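Local coordinates for mevalonate kinase, putative (Leishmania major, PDB 2HFS), which probably phosphorylates (R)-mevalonate with ATP to give (R)-5-phosphomevalonate, a step of the mevalonate route to isopentenyl diphosphate, at residues S42-C47 / G103-P108; L190-T195 / W320-Q325. All coordinates share one frame; numbering follows the deposited sequence.

Contact 1 of 2, residues S42-C47 / G103-P108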
ATOM      1  N   SER A  42       6.456   3.450   7.158  1.00  9.58           N
ATOM      2  CA  SER A  42       6.456   4.597   8.092  1.00  9.92           C
ATOM      3  C   SER A  42       5.948   5.838   7.414  1.00  8.73           C
ATOM      4  O   SER A  42       5.362   6.715   8.055  1.00  8.76           O
ATOM      5  CB  SER A  42       7.879   4.918   8.580  1.00  9.15           C
ATOM      6  OG  SER A  42       8.431   3.872   9.330  1.00 15.70           O
ATOM      7  N   GLU A  43       6.250   5.922   6.124  1.00  7.72           N
ATOM      8  CA  GLU A  43       5.982   7.095   5.292  1.00  7.44           C
ATOM      9  C   GLU A  43       4.487   7.224   5.082  1.00  7.65           C
ATOM     10  O   GLU A  43       3.809   6.228   4.874  1.00  7.61           O
ATOM     11  CB  GLU A  43       6.721   6.941   3.958  1.00  8.40           C
ATOM     12  CG  GLU A  43       8.238   7.141   4.084  1.00  9.10           C
ATOM     13  CD  GLU A  43       9.048   5.979   4.673  1.00 13.56           C
ATOM     14  OE1 GLU A  43       8.571   4.833   4.801  1.00  9.71           O
ATOM     15  OE2 GLU A  43      10.233   6.218   4.990  1.00 13.65           O
ATOM     16  N   TYR A  44       3.972   8.442   5.152  1.00  7.49           N
ATOM     17  CA  TYR A  44       2.543   8.618   5.395  1.00  8.29           C
ATOM     18  C   TYR A  44       2.003   9.805   4.652  1.00  7.41           C
ATOM     19  O   TYR A  44       2.758  10.665   4.169  1.00  5.67           O
ATOM     20  CB  TYR A  44       2.293   8.808   6.900  1.00  9.24           C
ATOM     21  CG  TYR A  44       3.012   9.997   7.464  1.00  8.99           C
ATOM     22  CD1 TYR A  44       2.386  11.249   7.526  1.00 10.47           C
ATOM     23  CD2 TYR A  44       4.330   9.889   7.916  1.00  8.16           C
ATOM     24  CE1 TYR A  44       3.044  12.357   8.027  1.00  9.27           C
ATOM     25  CE2 TYR A  44       5.009  11.003   8.426  1.00 11.04           C
ATOM     26  CZ  TYR A  44       4.362  12.226   8.468  1.00 10.61           C
ATOM     27  OH  TYR A  44       5.001  13.319   8.975  1.00  9.85           O
ATOM     28  N   THR A  45       0.679   9.842   4.557  1.00  6.69           N
ATOM     29  CA  THR A  45      -0.020  11.000   4.051  1.00  8.45           C
ATOM     30  C   THR A  45      -0.726  11.607   5.278  1.00  9.10           C
ATOM     31  O   THR A  45      -1.331  10.871   6.093  1.00  8.33           O
ATOM     32  CB  THR A  45      -1.048  10.551   2.983  1.00  9.38           C
ATOM     33  OG1 THR A  45      -0.354  10.172   1.778  1.00  6.90           O
ATOM     34  CG2 THR A  45      -1.924  11.701   2.545  1.00 10.76           C
ATOM     35  N   GLU A  46      -0.600  12.925   5.438  1.00  7.63           N
ATOM     36  CA  GLU A  46      -1.274  13.630   6.546  1.00  8.75           C
ATOM     37  C   GLU A  46      -2.422  14.518   6.042  1.00  8.99           C
ATOM     38  O   GLU A  46      -2.308  15.132   4.967  1.00  8.09           O
ATOM     39  CB  GLU A  46      -0.259  14.440   7.356  1.00  9.62           C
ATOM     40  CG  GLU A  46      -0.913  15.343   8.406  1.00 12.08           C
ATOM     41  CD  GLU A  46       0.077  16.100   9.274  1.00 15.12           C
ATOM     42  OE1 GLU A  46       1.203  16.382   8.810  1.00 18.62           O
ATOM     43  OE2 GLU A  46      -0.290  16.417  10.431  1.00 19.15           O
ATOM     44  N   CYS A  47      -3.531  14.543   6.793  1.00  9.29           N
ATOM     45  CA  CYS A  47      -4.671  15.412   6.508  1.00  9.55           C
ATOM     46  C   CYS A  47      -4.878  16.388   7.677  1.00 10.80           C
ATOM     47  O   CYS A  47      -4.883  15.985   8.854  1.00  9.64           O
ATOM     48  CB  CYS A  47      -5.945  14.591   6.232  1.00 10.39           C
ATOM     49  SG  CYS A  47      -7.441  15.607   6.127  1.00 11.17           S
ATOM     50  N   GLY A 103      -0.936  16.502   2.967  1.00  8.38           N
ATOM     51  CA  GLY A 103       0.526  16.515   2.962  1.00  9.55           C
ATOM     52  C   GLY A 103       1.173  15.195   3.330  1.00  8.84           C
ATOM     53  O   GLY A 103       0.735  14.125   2.875  1.00 11.48           O
ATOM     54  N   GLY A 104       2.260  15.270   4.100  1.00 11.21           N
ATOM     55  CA  GLY A 104       3.013  14.056   4.498  1.00  9.58           C
ATOM     56  C   GLY A 104       3.994  13.629   3.415  1.00  7.08           C
ATOM     57  O   GLY A 104       3.835  14.032   2.262  1.00  9.06           O
ATOM     58  N   PRO A 105       5.020  12.852   3.761  1.00  8.17           N
ATOM     59  CA  PRO A 105       6.125  12.570   2.816  1.00  7.38           C
ATOM     60  C   PRO A 105       5.871  11.430   1.843  1.00  7.56           C
ATOM     61  O   PRO A 105       6.630  11.275   0.900  1.00  8.88           O
ATOM     62  CB  PRO A 105       7.295  12.224   3.742  1.00  8.31           C
ATOM     63  CG  PRO A 105       6.653  11.568   4.876  1.00  6.65           C
ATOM     64  CD  PRO A 105       5.259  12.205   5.064  1.00  7.86           C
ATOM     65  N   LEU A 106       4.815  10.638   2.059  1.00  7.96           N
ATOM     66  CA  LEU A 106       4.458   9.569   1.107  1.00  8.67           C
ATOM     67  C   LEU A 106       4.265  10.099  -0.309  1.00  9.34           C
ATOM     68  O   LEU A 106       3.602  11.105  -0.499  1.00  9.15           O
ATOM     69  CB  LEU A 106       3.200   8.831   1.546  1.00  9.53           C
ATOM     70  CG  LEU A 106       2.795   7.564   0.771  1.00  3.36           C
ATOM     71  CD1 LEU A 106       3.863   6.517   0.917  1.00  7.07           C
ATOM     72  CD2 LEU A 106       1.438   7.026   1.271  1.00  8.96           C
ATOM     73  N   VAL A 107       4.817   9.393  -1.296  1.00 10.05           N
ATOM     74  CA  VAL A 107       4.672   9.775  -2.711  1.00  7.44           C
ATOM     75  C   VAL A 107       3.556   8.962  -3.394  1.00  7.83           C
ATOM     76  O   VAL A 107       3.766   7.804  -3.737  1.00  6.70           O
ATOM     77  CB  VAL A 107       6.024   9.580  -3.491  1.00 10.07           C
ATOM     78  CG1 VAL A 107       5.850   9.786  -5.045  1.00  8.94           C
ATOM     79  CG2 VAL A 107       7.111  10.476  -2.920  1.00 11.63           C
ATOM     80  N   PRO A 108       2.375   9.547  -3.603  1.00  7.21           N
ATOM     81  CA  PRO A 108       1.322   8.827  -4.320  1.00  7.18           C
ATOM     82  C   PRO A 108       1.768   8.434  -5.707  1.00  7.83           C
ATOM     83  O   PRO A 108       2.334   9.261  -6.443  1.00  8.74           O
ATOM     84  CB  PRO A 108       0.176   9.840  -4.384  1.00  8.75           C
ATOM     85  CG  PRO A 108       0.400  10.722  -3.198  1.00  8.09           C
ATOM     86  CD  PRO A 108       1.933  10.896  -3.217  1.00  4.54           C
TER
HETATM   87  O   HOH W   1       1.423  12.006   0.926  1.00  5.08           O
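Tyr44 O accepts the backbone N-H of Leu106 at 2.9 Å, the donor standing 40° above the carbonyl plane; Gly104 CA adds a longer C-H···O contact of 3.4 Å to the same oxygen, and Leu106 CB lies 3.2 Å from it. Two residues further along, Glu46 and Gly103 exchange backbone bonds. Gly103 N reaches Glu46 O almost straight (2.8 Å), whereas Glu46 N reaches Gly103 O far above the carbonyl plane. Gly103 O and Leu106 O accept bonds from a water held by Thr45 OG1 (2.7 Å), which links residues 42-47 with 103-108; Leu106 CD2 comes to 3.7 Å from the same Thr45 OG1. Tyr44 N, in contrast, is buried with no partner in the model. Tyr44 CG sits between the backbone N and the carbonyl carbon (chi1 59°), and Pro105 CD lies over the centre of one ring face, a CH-pi contact 3.5 Å from the centroid. The phenol oxygen is bonded to Lys15. Leu106 touches Ser117 of helix 114-130. The end of strand 97-103, paired antiparallel with strand 36-52, opens the connection to that helix in the GHMP kinase N-terminal domain; its glycine-rich part, as in relatives, probably lines the ATP phosphates.

Contact 2 of 2, residues L190-T195 / W320-Q325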
ATOM      1  N   LEU A 190      13.799  -0.543   2.952  1.00 12.16           N
ATOM      2  CA  LEU A 190      13.231  -0.822   1.637  1.00 11.28           C
ATOM      3  C   LEU A 190      13.620   0.191   0.571  1.00 11.56           C
ATOM      4  O   LEU A 190      13.693   1.405   0.839  1.00 10.52           O
ATOM      5  CB  LEU A 190      11.690  -0.897   1.727  1.00 11.06           C
ATOM      6  CG  LEU A 190      11.068  -1.926   2.677  1.00 11.60           C
ATOM      7  CD1 LEU A 190       9.536  -1.889   2.633  1.00 11.36           C
ATOM      8  CD2 LEU A 190      11.561  -3.316   2.338  1.00  8.00           C
ATOM      9  N   VAL A 191      13.849  -0.297  -0.651  1.00 10.36           N
ATOM     10  CA  VAL A 191      13.900   0.598  -1.812  1.00 11.31           C
ATOM     11  C   VAL A 191      12.676   0.205  -2.643  1.00 10.87           C
ATOM     12  O   VAL A 191      12.526  -0.952  -3.011  1.00 10.66           O
ATOM     13  CB  VAL A 191      15.186   0.444  -2.671  1.00 11.76           C
ATOM     14  CG1 VAL A 191      15.145   1.411  -3.828  1.00 14.02           C
ATOM     15  CG2 VAL A 191      16.439   0.710  -1.847  1.00 14.20           C
ATOM     16  N   VAL A 192      11.775   1.149  -2.875  1.00 11.16           N
ATOM     17  CA  VAL A 192      10.615   0.860  -3.698  1.00  9.46           C
ATOM     18  C   VAL A 192      10.761   1.651  -4.986  1.00 10.01           C
ATOM     19  O   VAL A 192      11.168   2.816  -4.959  1.00 10.50           O
ATOM     20  CB  VAL A 192       9.287   1.188  -2.992  1.00 10.34           C
ATOM     21  CG1 VAL A 192       8.085   0.830  -3.901  1.00 10.18           C
ATOM     22  CG2 VAL A 192       9.195   0.472  -1.636  1.00  8.41           C
ATOM     23  N   VAL A 193      10.443   1.018  -6.111  1.00  9.11           N
ATOM     24  CA  VAL A 193      10.729   1.620  -7.431  1.00  9.84           C
ATOM     25  C   VAL A 193       9.461   1.677  -8.278  1.00 10.28           C
ATOM     26  O   VAL A 193       8.773   0.665  -8.433  1.00 11.09           O
ATOM     27  CB  VAL A 193      11.822   0.804  -8.173  1.00  7.09           C
ATOM     28  CG1 VAL A 193      12.104   1.373  -9.543  1.00  9.77           C
ATOM     29  CG2 VAL A 193      13.105   0.721  -7.361  1.00 13.66           C
ATOM     30  N   GLY A 194       9.150   2.844  -8.835  1.00 10.33           N
ATOM     31  CA  GLY A 194       8.003   2.962  -9.706  1.00 10.44           C
ATOM     32  C   GLY A 194       8.388   2.857 -11.174  1.00 11.06           C
ATOM     33  O   GLY A 194       9.373   3.494 -11.603  1.00 10.52           O
ATOM     34  N   THR A 195       7.611   2.091 -11.951  1.00 10.66           N
ATOM     35  CA  THR A 195       7.904   1.877 -13.375  1.00 14.21           C
ATOM     36  C   THR A 195       7.304   2.989 -14.237  1.00 16.79           C
ATOM     37  O   THR A 195       7.728   3.186 -15.377  1.00 17.02           O
ATOM     38  CB  THR A 195       7.349   0.519 -13.882  1.00 14.48           C
ATOM     39  OG1 THR A 195       5.938   0.479 -13.650  1.00 14.47           O
ATOM     40  CG2 THR A 195       7.889  -0.682 -13.071  1.00 12.13           C
ATOM     41  N   TRP A 320      12.393   5.403  -4.283  1.00 11.01           N
ATOM     42  CA  TRP A 320      12.041   5.868  -2.959  1.00 12.11           C
ATOM     43  C   TRP A 320      12.731   5.005  -1.910  1.00 14.04           C
ATOM     44  O   TRP A 320      12.929   3.797  -2.108  1.00 13.33           O
ATOM     45  CB  TRP A 320      10.518   5.829  -2.771  1.00 14.71           C
ATOM     46  CG  TRP A 320       9.772   6.588  -3.842  1.00 13.40           C
ATOM     47  CD1 TRP A 320       9.888   7.930  -4.146  1.00 12.96           C
ATOM     48  CD2 TRP A 320       8.805   6.051  -4.763  1.00 14.15           C
ATOM     49  NE1 TRP A 320       9.046   8.251  -5.190  1.00 12.20           N
ATOM     50  CE2 TRP A 320       8.375   7.120  -5.596  1.00 10.71           C
ATOM     51  CE3 TRP A 320       8.272   4.771  -4.983  1.00 12.75           C
ATOM     52  CZ2 TRP A 320       7.420   6.952  -6.600  1.00 14.95           C
ATOM     53  CZ3 TRP A 320       7.322   4.598  -5.989  1.00 14.38           C
ATOM     54  CH2 TRP A 320       6.907   5.678  -6.789  1.00 13.99           C
ATOM     55  N   ARG A 321      13.138   5.636  -0.818  1.00 14.34           N
ATOM     56  CA  ARG A 321      13.638   4.918   0.349  1.00 15.71           C
ATOM     57  C   ARG A 321      12.501   4.904   1.341  1.00 14.11           C
ATOM     58  O   ARG A 321      12.113   5.946   1.860  1.00 17.05           O
ATOM     59  CB  ARG A 321      14.840   5.615   0.976  1.00 15.50           C
ATOM     60  CG  ARG A 321      15.996   5.820   0.025  1.00 19.30           C
ATOM     61  CD  ARG A 321      17.107   6.676   0.601  1.00 21.15           C
ATOM     62  NE  ARG A 321      18.007   7.167  -0.440  1.00 24.67           N
ATOM     63  CZ  ARG A 321      19.266   6.784  -0.568  1.00 26.96           C
ATOM     64  NH1 ARG A 321      19.773   5.899   0.283  1.00 28.90           N
ATOM     65  NH2 ARG A 321      20.028   7.278  -1.540  1.00 22.15           N
ATOM     66  N   TYR A 322      11.953   3.729   1.587  1.00 12.83           N
ATOM     67  CA  TYR A 322      10.868   3.596   2.537  1.00 12.79           C
ATOM     68  C   TYR A 322      11.317   2.629   3.630  1.00 14.10           C
ATOM     69  O   TYR A 322      12.269   1.872   3.439  1.00 14.39           O
ATOM     70  CB  TYR A 322       9.600   3.099   1.831  1.00 11.52           C
ATOM     71  CG  TYR A 322       8.893   4.145   0.948  1.00 10.98           C
ATOM     72  CD1 TYR A 322       8.121   3.759  -0.150  1.00 10.04           C
ATOM     73  CD2 TYR A 322       8.994   5.508   1.231  1.00 11.69           C
ATOM     74  CE1 TYR A 322       7.452   4.719  -0.960  1.00  7.95           C
ATOM     75  CE2 TYR A 322       8.348   6.471   0.437  1.00 10.26           C
ATOM     76  CZ  TYR A 322       7.565   6.066  -0.647  1.00  9.34           C
ATOM     77  OH  TYR A 322       6.904   7.001  -1.424  1.00  7.58           O
ATOM     78  N   THR A 323      10.660   2.666   4.784  1.00 13.33           N
ATOM     79  CA  THR A 323      11.008   1.732   5.873  1.00 15.59           C
ATOM     80  C   THR A 323       9.781   1.128   6.538  1.00 15.32           C
ATOM     81  O   THR A 323       8.692   1.716   6.565  1.00 15.10           O
ATOM     82  CB  THR A 323      11.877   2.390   6.977  1.00 15.56           C
ATOM     83  OG1 THR A 323      11.126   3.422   7.623  1.00 20.95           O
ATOM     84  CG2 THR A 323      13.112   3.110   6.419  1.00 17.11           C
ATOM     85  N   VAL A 324       9.973  -0.065   7.083  1.00 15.97           N
ATOM     86  CA  VAL A 324       9.000  -0.672   7.951  1.00 16.41           C
ATOM     87  C   VAL A 324       9.544  -0.687   9.372  1.00 18.42           C
ATOM     88  O   VAL A 324      10.673  -1.116   9.632  1.00 18.36           O
ATOM     89  CB  VAL A 324       8.618  -2.085   7.514  1.00 16.33           C
ATOM     90  CG1 VAL A 324       7.528  -2.633   8.427  1.00 17.90           C
ATOM     91  CG2 VAL A 324       8.173  -2.085   6.059  1.00 14.95           C
ATOM     92  N   GLN A 325       8.708  -0.211  10.284  1.00 19.59           N
ATOM     93  CA  GLN A 325       9.088  -0.073  11.671  1.00 20.70           C
ATOM     94  C   GLN A 325       8.878  -1.391  12.411  1.00 21.50           C
ATOM     95  O   GLN A 325       7.899  -2.094  12.144  1.00 21.04           O
ATOM     96  CB  GLN A 325       8.233   1.019  12.291  1.00 20.88           C
ATOM     97  CG  GLN A 325       8.845   1.635  13.517  1.00 20.45           C
ATOM     98  CD  GLN A 325       7.887   2.575  14.200  1.00 21.92           C
ATOM     99  OE1 GLN A 325       8.056   2.884  15.383  1.00 16.24           O
ATOM    100  NE2 GLN A 325       6.861   3.027  13.458  1.00 19.25           N
TER
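Leu190 O is gripped from the neighbouring strand by two groups: Tyr322 N bonds to it at 3.0 Å from above the carbonyl plane, and Arg321 CA makes a C-H···O contact at 3.5 Å. A weak bond from Arg302 comes to the same oxygen. The return bond, Leu190 N to Tyr322 O, lies nearly along the C=O axis. Val192 and Trp320 form the next hydrogen-bonded antiparallel pair, with Trp320 N donating to Val192 O at 2.9 Å, and Val191 faces Arg321 in the non-hydrogen-bonded pair between them. Val192 CG2, anti to its own carbonyl carbon, meets Tyr322 CD1 at 3.8 Å, the two side chains crossing at about a right angle. Leu190 CD1 meets Val324 CG2 at 3.7 Å, these side chains crossing at a slant. Trp320 CG stands beside its backbone N (chi1 -54°). Along the indole, CE3 comes to 3.5 Å from Val192 O and CZ3 to 3.8 Å from Gly194 N. Tyr322 OH, hydrogen-bonded to Val107 N, lies over one indole face, toward the rim. With the backbone N and O of Leu190, Val192, Trp320 and Tyr322 paired within the sheet, the contact on the side of these four residues rests on apolar packing, while Arg321 on the other side forms a salt bridge with Asp303 of helix 299-312.

Overall arrangement
Contact 1 lies in the sheet that includes strand 36-52, contact 2 at the edge of the four-stranded antiparallel sheet, and their centres are 13 Å apart. The two sheets meet directly through Thr323: its O lies 2.9 Å from Ser42 N and its N 3.0 Å from Glu43 OE1, both probable hydrogen bonds. Beside them Glu43 CG packs on Tyr322 CD2 at 3.4 Å. Residues 103-108 join in as well, with Tyr322 OH bonded to Val107 N and Val107 CG1 lying 3.5 Å from Trp320 NE1. Strand 318-324 therefore contacts the start of the connection that, by family resemblance, probably leads into the nucleotide site.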